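Long-range contacts in divalent-cation tolerance protein CutA (Thermotoga maritima, PDB 1VHF), which is probably involved in resistance toward heavy metals, and belongs to the trimeric CutA family, to which copper binding is ascribed: residues S8-E13 with K73-E78; E36-Y41 with Q49-A54. All coordinates share one frame; numbering follows the deposited sequence.

In the fold
Both interactions reach the same antiparallel sheet of the ferredoxin-like CutA fold. Interaction 1 is partly buried and joins the end of strand 3-10 to the loop after helix 64-74, through an imidazole, a phenyl ring, two prolines and Tyr77. Interaction 2 lies farther from the centre of the chain, at the surface, pairing strands 31-43 and 46-60 as a hairpin; main-chain hydrogen bonds dominate, with Arg38 and Lys51 on one face, Asp50 and Glu52 on the other. Along the chain the hairpin is nested inside the loop that interaction 1 closes. Neighbouring strands 3-10 and 46-60 bring Phe10 N 2.7 Å from Trp53 O. Separately, from the loop, Tyr77 OH lies 2.6 Å from Glu52 OE2; both are probable hydrogen bonds.

Interaction 1 (S8-E13 with K73-E78); sequences STFPNE and KLHPYE
The imidazole of His75 and the phenyl ring of Phe10 lie nearly parallel, planes 14° apart, but are slid so far that they barely overlap; Phe10 CE2 comes 3.4 Å from His75 NE2. At the imidazole edge one N-H is divided between two acceptors, so both bonds are bent: His75 NE2 donates to Ser8 OG at 3.0 Å and, weakly, to Thr9 O at 2.9 Å. Across the ring His75 ND1 accepts from Tyr77 N at 3.1 Å, nearly straight and in plane, which fixes the ring's rotation. At the rim of Phe10 sits Pro76 CD. Beyond it the prolines cross obliquely, and Pro11 CD presses on Pro76 CG at a tight 3.4 Å; having no N-H to satisfy, proline offers a rigid apolar surface just after the strand (Pro11) and in the loop after the helix (Pro76). The Tyr77 ring slides past Pro11, with Tyr77 CE1 3.7 Å from Pro11 CD, and carries its hydroxyl to Glu52. Ser8 OG also bonds to Ala81 O, while Phe10 packs on Leu71 and Ile19. With ND1 accepting and NE2 donating, the buried histidine is probably neutral and ties the end of helix 64-74 to strand 3-10.

Interaction 2 (E36-Y41 with Q49-A54); sequences EIRSGY and QDKEWA
Ser39 holds OG between its backbone N and carbonyl carbon (chi1 57°), and Glu52 sets CG beside its own N (chi1 -67°), so the hydroxyl and the carboxylate meet on one face of this antiparallel beta hairpin. Ser39 OG donates to Glu52 OE1 at 2.7 Å, on the anti lone pair; the short Ser39 keeps its hydroxyl near the backbone, while the Glu52 chain, extended beyond CG, reaches it and, through OE2, Tyr77 and Thr9. Two residues farther along each strand, in the next diagonal contact, Tyr41 OH donates to Asp50 OD2 at 2.7 Å from above the carboxylate plane, while OD1 accepts the N-H of Lys51. Two acceptor oxygens thus let Asp50 serve both strands. The hydrogen-bonded pairs Ile37-Glu52 and Ser39-Asp50 each form two main-chain bonds, of which Ile37 N to Glu52 O, at 2.9 Å, is the straightest. On the same face Ile37 CG2 packs 3.9 Å from Ala54 CB, near Thr9 of strand 3-10, and the small Ala54 suits this buried place beside the branched Ile37.

The other face carries Glu36, Arg38, Lys51 and Trp53. Glu36 lies over the indole, its CA 4.0 Å from the centroid of the five-membered ring of Trp53, a CH-pi contact. Arg38 and Lys51 run side by side at the surface, with Arg38 NH1 2.6 Å from Lys51 NZ; two donors cannot hydrogen-bond and such close like charges would be unfavourable, so these chain ends are probably less certain than the backbone. A water accepts from Arg38 NH1 and donates to Asp50 O, at 3.1 Å from each.

Interaction 1 (S8-E13 with K73-E78)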
loop_
_atom_site.group_PDB
_atom_site.type_symbol
_atom_site.label_atom_id
_atom_site.label_comp_id
_atom_site.label_asym_id
_atom_site.label_seq_id
_atom_site.Cartn_x
_atom_site.Cartn_y
_atom_site.Cartn_z
ATOM N N SER A 8 -2.749 2.059 1.669
ATOM C CA SER A 8 -2.413 2.504 3.033
ATOM C C SER A 8 -2.030 3.971 2.937
ATOM O O SER A 8 -1.816 4.537 1.864
ATOM C CB SER A 8 -1.278 1.670 3.613
ATOM O OG SER A 8 -1.080 2.002 4.990
ATOM N N THR A 9 -1.937 4.612 4.107
ATOM C CA THR A 9 -1.509 6.003 4.195
ATOM C C THR A 9 -0.336 6.086 5.171
ATOM O O THR A 9 -0.125 5.218 6.039
ATOM C CB THR A 9 -2.554 7.022 4.557
ATOM O OG1 THR A 9 -2.938 6.888 5.940
ATOM C CG2 THR A 9 -3.765 6.909 3.648
ATOM N N PHE A 10 0.490 7.116 4.937
ATOM C CA PHE A 10 1.745 7.344 5.654
ATOM C C PHE A 10 1.914 8.793 6.033
ATOM O O PHE A 10 1.320 9.680 5.426
ATOM C CB PHE A 10 2.920 6.970 4.679
ATOM C CG PHE A 10 2.799 5.521 4.254
ATOM C CD1 PHE A 10 2.136 5.219 3.061
ATOM C CD2 PHE A 10 3.339 4.497 5.008
ATOM C CE1 PHE A 10 1.946 3.901 2.682
ATOM C CE2 PHE A 10 3.157 3.175 4.607
ATOM C CZ PHE A 10 2.480 2.871 3.429
ATOM N N PRO A 11 2.712 9.074 7.061
ATOM C CA PRO A 11 2.856 10.447 7.511
ATOM C C PRO A 11 3.586 11.369 6.593
ATOM O O PRO A 11 3.416 12.603 6.763
ATOM C CB PRO A 11 3.638 10.310 8.828
ATOM C CG PRO A 11 4.364 9.017 8.699
ATOM C CD PRO A 11 3.444 8.119 7.898
ATOM N N ASN A 12 4.417 10.888 5.696
ATOM C CA ASN A 12 5.175 11.731 4.801
ATOM C C ASN A 12 5.605 10.992 3.556
ATOM O O ASN A 12 5.414 9.764 3.483
ATOM C CB ASN A 12 6.330 12.385 5.561
ATOM C CG ASN A 12 7.207 11.340 6.244
ATOM O OD1 ASN A 12 7.754 10.467 5.565
ATOM N ND2 ASN A 12 7.308 11.391 7.554
ATOM N N GLU A 13 6.170 11.691 2.590
ATOM C CA GLU A 13 6.574 11.109 1.324
ATOM C C GLU A 13 7.728 10.136 1.518
ATOM O O GLU A 13 7.711 9.028 0.978
ATOM C CB GLU A 13 6.955 12.183 0.287
ATOM C CG GLU A 13 7.212 11.641 -1.117
ATOM C CD GLU A 13 7.682 12.644 -2.147
ATOM O OE1 GLU A 13 7.674 13.845 -1.836
ATOM O OE2 GLU A 13 8.030 12.249 -3.291
ATOM N N LYS A 73 4.168 -4.360 10.007
ATOM C CA LYS A 73 5.421 -4.307 10.746
ATOM C C LYS A 73 6.345 -3.195 10.396
ATOM O O LYS A 73 7.232 -2.825 11.214
ATOM C CB LYS A 73 6.114 -5.692 10.660
ATOM C CG LYS A 73 5.372 -6.648 11.596
ATOM C CD LYS A 73 5.880 -8.087 11.500
ATOM C CE LYS A 73 4.988 -8.953 12.368
ATOM N NZ LYS A 73 5.258 -10.409 12.311
ATOM N N LEU A 74 6.267 -2.619 9.199
ATOM C CA LEU A 74 7.080 -1.491 8.801
ATOM C C LEU A 74 6.357 -0.148 9.039
ATOM O O LEU A 74 6.967 0.907 8.944
ATOM C CB LEU A 74 7.393 -1.578 7.286
ATOM C CG LEU A 74 8.288 -2.745 6.851
ATOM C CD1 LEU A 74 8.327 -2.870 5.335
ATOM C CD2 LEU A 74 9.707 -2.543 7.396
ATOM N N HIS A 75 5.088 -0.228 9.442
ATOM C CA HIS A 75 4.334 1.045 9.472
ATOM C C HIS A 75 4.649 1.932 10.627
ATOM O O HIS A 75 4.682 1.447 11.774
ATOM C CB HIS A 75 2.811 0.654 9.497
ATOM C CG HIS A 75 2.043 1.644 8.665
ATOM N ND1 HIS A 75 1.854 2.934 9.088
ATOM C CD2 HIS A 75 1.450 1.538 7.445
ATOM C CE1 HIS A 75 1.160 3.599 8.170
ATOM N NE2 HIS A 75 0.915 2.766 7.144
ATOM N N PRO A 76 4.748 3.242 10.435
ATOM C CA PRO A 76 4.974 4.133 11.566
ATOM C C PRO A 76 3.735 4.251 12.428
ATOM O O PRO A 76 3.808 4.691 13.607
ATOM C CB PRO A 76 5.320 5.472 10.946
ATOM C CG PRO A 76 4.795 5.419 9.547
ATOM C CD PRO A 76 4.758 3.954 9.146
ATOM N N TYR A 77 2.537 4.025 11.902
ATOM C CA TYR A 77 1.283 4.106 12.643
ATOM C C TYR A 77 0.948 2.811 13.375
ATOM O O TYR A 77 1.145 1.673 12.878
ATOM C CB TYR A 77 0.067 4.462 11.771
ATOM C CG TYR A 77 0.127 5.755 11.000
ATOM C CD1 TYR A 77 0.917 6.838 11.309
ATOM C CD2 TYR A 77 -0.728 5.857 9.907
ATOM C CE1 TYR A 77 0.896 8.012 10.575
ATOM C CE2 TYR A 77 -0.762 7.010 9.149
ATOM C CZ TYR A 77 0.052 8.059 9.466
ATOM O OH TYR A 77 0.011 9.216 8.713
ATOM N N GLU A 78 0.399 2.973 14.586
ATOM C CA GLU A 78 0.050 1.809 15.385
ATOM C C GLU A 78 -1.091 0.994 14.838
ATOM O O GLU A 78 -1.070 -0.238 14.775
ATOM C CB GLU A 78 -0.279 2.315 16.813
ATOM C CG GLU A 78 -0.640 1.145 17.715
ATOM C CD GLU A 78 -1.006 1.580 19.128
ATOM O OE1 GLU A 78 -0.799 2.754 19.459
ATOM O OE2 GLU A 78 -1.500 0.709 19.870
#

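Interaction 2 (E36-Y41 with Q49-A54)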
loop_
_atom_site.group_PDB
_atom_site.type_symbol
_atom_site.label_atom_id
_atom_site.label_comp_id
_atom_site.label_asym_id
_atom_site.label_seq_id
_atom_site.Cartn_x
_atom_site.Cartn_y
_atom_site.Cartn_z
ATOM N N GLU A 36 0.223 12.524 -2.695
ATOM C CA GLU A 36 -0.078 13.334 -1.514
ATOM C C GLU A 36 -1.580 13.485 -1.327
ATOM O O GLU A 36 -2.345 13.677 -2.298
ATOM C CB GLU A 36 0.601 14.720 -1.633
ATOM C CG GLU A 36 0.672 15.411 -0.277
ATOM C CD GLU A 36 1.309 16.798 -0.383
ATOM O OE1 GLU A 36 1.816 17.150 -1.472
ATOM O OE2 GLU A 36 1.250 17.480 0.664
ATOM N N ILE A 37 -1.988 13.450 -0.059
ATOM C CA ILE A 37 -3.380 13.606 0.311
ATOM C C ILE A 37 -3.560 14.532 1.502
ATOM O O ILE A 37 -2.629 14.803 2.274
ATOM C CB ILE A 37 -4.051 12.255 0.675
ATOM C CG1 ILE A 37 -3.310 11.556 1.805
ATOM C CG2 ILE A 37 -4.108 11.345 -0.557
ATOM C CD1 ILE A 37 -4.147 10.447 2.425
ATOM N N ARG A 38 -4.788 15.078 1.570
ATOM C CA ARG A 38 -5.198 15.764 2.818
ATOM C C ARG A 38 -6.151 14.765 3.474
ATOM O O ARG A 38 -6.923 14.080 2.761
ATOM C CB ARG A 38 -6.012 17.012 2.460
ATOM C CG ARG A 38 -5.218 18.031 1.680
ATOM C CD ARG A 38 -4.174 18.686 2.569
ATOM N NE ARG A 38 -3.704 19.916 1.902
ATOM C CZ ARG A 38 -3.137 20.903 2.580
ATOM N NH1 ARG A 38 -3.020 20.771 3.905
ATOM N NH2 ARG A 38 -2.727 22.023 1.996
ATOM N N SER A 39 -6.133 14.644 4.788
ATOM C CA SER A 39 -7.058 13.712 5.429
ATOM C C SER A 39 -7.719 14.413 6.620
ATOM O O SER A 39 -7.252 15.450 7.083
ATOM C CB SER A 39 -6.288 12.492 5.922
ATOM O OG SER A 39 -5.251 12.843 6.801
ATOM N N GLY A 40 -8.795 13.795 7.054
ATOM C CA GLY A 40 -9.573 14.282 8.198
ATOM C C GLY A 40 -10.160 13.100 8.946
ATOM O O GLY A 40 -10.513 12.101 8.355
ATOM N N TYR A 41 -10.161 13.200 10.285
ATOM C CA TYR A 41 -10.630 12.128 11.129
ATOM C C TYR A 41 -10.723 12.668 12.584
ATOM O O TYR A 41 -10.208 13.749 12.850
ATOM C CB TYR A 41 -9.642 10.940 11.101
ATOM C CG TYR A 41 -8.191 11.310 11.320
ATOM C CD1 TYR A 41 -7.649 11.326 12.606
ATOM C CD2 TYR A 41 -7.352 11.660 10.277
ATOM C CE1 TYR A 41 -6.308 11.667 12.799
ATOM C CE2 TYR A 41 -6.017 12.004 10.437
ATOM C CZ TYR A 41 -5.507 12.008 11.732
ATOM O OH TYR A 41 -4.194 12.366 11.941
ATOM N N GLN A 49 -7.364 17.864 10.833
ATOM C CA GLN A 49 -7.012 17.881 9.399
ATOM C C GLN A 49 -5.521 17.572 9.384
ATOM O O GLN A 49 -4.728 18.192 10.105
ATOM C CB GLN A 49 -7.337 19.196 8.736
ATOM C CG GLN A 49 -8.822 19.526 8.655
ATOM C CD GLN A 49 -9.336 19.737 7.247
ATOM O OE1 GLN A 49 -8.667 20.334 6.404
ATOM N NE2 GLN A 49 -10.554 19.245 6.975
ATOM N N ASP A 50 -5.090 16.702 8.483
ATOM C CA ASP A 50 -3.732 16.243 8.379
ATOM C C ASP A 50 -3.313 16.160 6.891
ATOM O O ASP A 50 -4.149 16.380 6.027
ATOM C CB ASP A 50 -3.709 14.828 8.968
ATOM C CG ASP A 50 -2.439 14.240 9.460
ATOM O OD1 ASP A 50 -1.348 14.864 9.311
ATOM O OD2 ASP A 50 -2.429 13.092 9.990
ATOM N N LYS A 51 -2.026 16.063 6.744
ATOM C CA LYS A 51 -1.389 15.962 5.405
ATOM C C LYS A 51 -0.637 14.636 5.462
ATOM O O LYS A 51 0.106 14.370 6.414
ATOM C CB LYS A 51 -0.395 17.094 5.186
ATOM C CG LYS A 51 -1.007 18.462 4.907
ATOM C CD LYS A 51 0.150 19.444 4.705
ATOM C CE LYS A 51 -0.270 20.863 4.462
ATOM N NZ LYS A 51 -1.118 21.443 5.536
ATOM N N GLU A 52 -0.916 13.770 4.511
ATOM C CA GLU A 52 -0.298 12.434 4.461
ATOM C C GLU A 52 -0.001 12.056 3.019
ATOM O O GLU A 52 -0.177 12.838 2.093
ATOM C CB GLU A 52 -1.284 11.391 5.020
ATOM C CG GLU A 52 -1.600 11.504 6.511
ATOM C CD GLU A 52 -2.598 10.417 6.875
ATOM O OE1 GLU A 52 -3.812 10.553 6.680
ATOM O OE2 GLU A 52 -2.101 9.284 7.121
ATOM N N TRP A 53 0.644 10.875 2.866
ATOM C CA TRP A 53 0.863 10.300 1.540
ATOM C C TRP A 53 0.125 8.964 1.493
ATOM O O TRP A 53 0.248 8.161 2.413
ATOM C CB TRP A 53 2.350 10.065 1.192
ATOM C CG TRP A 53 2.940 11.348 0.636
ATOM C CD1 TRP A 53 3.147 12.514 1.311
ATOM C CD2 TRP A 53 3.336 11.597 -0.701
ATOM N NE1 TRP A 53 3.641 13.477 0.472
ATOM C CE2 TRP A 53 3.797 12.928 -0.780
ATOM C CE3 TRP A 53 3.388 10.790 -1.845
ATOM C CZ2 TRP A 53 4.242 13.496 -1.975
ATOM C CZ3 TRP A 53 3.849 11.333 -3.027
ATOM C CH2 TRP A 53 4.276 12.684 -3.072
ATOM N N ALA A 54 -0.640 8.753 0.440
ATOM C CA ALA A 54 -1.329 7.495 0.248
ATOM C C ALA A 54 -0.473 6.671 -0.733
ATOM O O ALA A 54 0.276 7.267 -1.520
ATOM C CB ALA A 54 -2.682 7.756 -0.393
HETATM O O HOH W 1 -4.845 19.424 5.982
HETATM O O HOH W 2 -7.135 17.960 5.628
#